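Local coordinates for protein beta-hydroxyacid dehydrogenase, 3-hydroxyisobutyrate dehydrogenase (Saccharomonospora xinjiangensis XJ-54, PDB 6GRL) that is an S-selective imine reductase linked to reductive amination, and probably uses NADP(H) as its cofactor, at residues A[42-47]-A[163-168]. Sequence-based numbering, arbitrary orientation.
Sequences RGHRTT and EPILRE
His44 and Glu168 approach from opposite directions and meet ring edge to carboxylate. The NE2 N-H is shared by both oxygens. Glu168 OE1 lies 2.6 Å from His44 NE2, tilted 23° out of the ring plane. Glu168 OE2 lies 3.1 Å from His44 NE2, close to that plane. Each oxygen uses its syn lone pair, and ring and carboxylate planes stand 51° apart. The Glu168 chain runs straight beyond CG (chi2 178°), carrying the carboxylate to the ring. His44 ND1 donates a hydrogen bond to the backbone O of Asp21, fixing the ring's rotation. With both nitrogens facing acceptors, the ring is probably doubly protonated and its charge stabilised by the carboxylate. In one of two conformers, Arg42 bends at chi2 and chi3 and lays a guanidinium face over Glu168 CG, 3.8 Å from Arg42 NH1. Glu168 OE2 lies well out of that plane, 4.4 Å from Arg42 NH2, so only charges interact. A water donates to Arg42 O and Glu168 OE2. Replacing Glu168 by an alanine would probably leave the buried ring's NE2 proton without either acceptor and its likely charge without a mate. This His-carboxylate pair ties the Schellman turn closing helix 30-41 to the loop following helix 156-166 in the Rossmann-type domain.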
# COMPACT_ATOMS: atom_id res chain seq x y z
N ARG A 42 -5.81 -12.49 21.19
CA ARG A 42 -5.14 -13.73 20.83
C ARG A 42 -4.29 -14.29 21.96
O ARG A 42 -3.54 -15.24 21.74
CB ARG A 42 -4.28 -13.51 19.58
CG ARG A 42 -5.08 -13.31 18.30
CD ARG A 42 -6.10 -14.41 18.10
NE ARG A 42 -5.52 -15.60 17.47
CZ ARG A 42 -5.38 -15.77 16.16
NH1 ARG A 42 -5.80 -14.83 15.32
NH2 ARG A 42 -4.84 -16.88 15.69
N GLY A 43 -4.38 -13.72 23.16
CA GLY A 43 -3.68 -14.24 24.31
C GLY A 43 -2.28 -13.69 24.53
O GLY A 43 -1.62 -14.12 25.49
N HIS A 44 -1.81 -12.78 23.69
CA HIS A 44 -0.48 -12.21 23.88
C HIS A 44 -0.45 -11.31 25.10
O HIS A 44 -1.36 -10.50 25.32
CB HIS A 44 -0.06 -11.40 22.66
CG HIS A 44 0.03 -12.20 21.39
ND1 HIS A 44 1.18 -12.85 21.01
CD2 HIS A 44 -0.88 -12.43 20.42
CE1 HIS A 44 0.97 -13.46 19.85
NE2 HIS A 44 -0.28 -13.22 19.48
N ARG A 45 0.59 -11.45 25.91
CA ARG A 45 0.87 -10.48 26.97
C ARG A 45 1.26 -9.17 26.29
O ARG A 45 2.41 -8.99 25.87
CB ARG A 45 1.98 -10.98 27.89
CG ARG A 45 2.37 -9.99 28.98
CD ARG A 45 3.35 -10.60 29.96
NE ARG A 45 4.69 -10.75 29.38
CZ ARG A 45 5.59 -9.77 29.32
NH1 ARG A 45 5.31 -8.57 29.81
NH2 ARG A 45 6.78 -10.00 28.78
N THR A 46 0.30 -8.27 26.16
CA THR A 46 0.45 -7.06 25.35
C THR A 46 0.71 -5.85 26.23
O THR A 46 -0.05 -5.57 27.16
CB THR A 46 -0.80 -6.85 24.50
OG1 THR A 46 -1.08 -8.04 23.76
CG2 THR A 46 -0.60 -5.69 23.53
N THR A 47 1.79 -5.13 25.91
CA THR A 47 2.14 -3.89 26.58
C THR A 47 1.98 -2.74 25.60
O THR A 47 2.50 -2.80 24.48
CB THR A 47 3.57 -3.93 27.12
OG1 THR A 47 3.70 -5.04 28.02
CG2 THR A 47 3.91 -2.64 27.86
N GLU A 163 5.76 -14.87 10.87
CA GLU A 163 4.58 -14.80 10.01
C GLU A 163 3.29 -15.21 10.72
O GLU A 163 2.26 -14.55 10.49
CB GLU A 163 4.80 -15.64 8.75
CG GLU A 163 3.67 -15.52 7.73
CD GLU A 163 3.92 -16.34 6.48
OE1 GLU A 163 4.95 -17.05 6.42
OE2 GLU A 163 3.09 -16.27 5.55
N PRO A 164 3.25 -16.27 11.55
CA PRO A 164 1.99 -16.58 12.25
C PRO A 164 1.50 -15.46 13.15
O PRO A 164 0.29 -15.29 13.31
CB PRO A 164 2.34 -17.84 13.05
CG PRO A 164 3.44 -18.47 12.29
CD PRO A 164 4.26 -17.32 11.76
N ILE A 165 2.41 -14.68 13.75
CA ILE A 165 1.97 -13.55 14.56
C ILE A 165 1.41 -12.45 13.67
O ILE A 165 0.38 -11.84 13.99
CB ILE A 165 3.14 -13.03 15.43
CG1 ILE A 165 3.60 -14.12 16.40
CG2 ILE A 165 2.72 -11.78 16.19
CD1 ILE A 165 4.82 -13.73 17.21
N LEU A 166 2.06 -12.18 12.54
CA LEU A 166 1.59 -11.13 11.64
C LEU A 166 0.23 -11.46 11.04
O LEU A 166 -0.60 -10.56 10.85
CB LEU A 166 2.62 -10.89 10.53
CG LEU A 166 4.03 -10.53 10.99
CD1 LEU A 166 4.97 -10.45 9.80
CD2 LEU A 166 4.03 -9.23 11.78
N ARG A 167 -0.02 -12.73 10.74
CA ARG A 167 -1.30 -13.10 10.13
C ARG A 167 -2.46 -13.02 11.11
O ARG A 167 -3.61 -13.16 10.69
CB ARG A 167 -1.22 -14.51 9.53
CG ARG A 167 -1.09 -15.63 10.54
CD ARG A 167 -1.46 -16.98 9.94
NE ARG A 167 -0.36 -17.55 9.17
CZ ARG A 167 0.24 -18.70 9.46
NH1 ARG A 167 -0.15 -19.41 10.51
NH2 ARG A 167 1.24 -19.14 8.71
N GLU A 168 -2.19 -12.79 12.40
CA GLU A 168 -3.26 -12.51 13.35
C GLU A 168 -3.92 -11.16 13.09
O GLU A 168 -5.01 -10.91 13.62
CB GLU A 168 -2.73 -12.56 14.78
CG GLU A 168 -2.10 -13.89 15.17
CD GLU A 168 -1.55 -13.89 16.58
OE1 GLU A 168 -1.54 -12.82 17.22
OE2 GLU A 168 -1.11 -14.96 17.05
O HOH W 1 -2.12 -16.66 19.42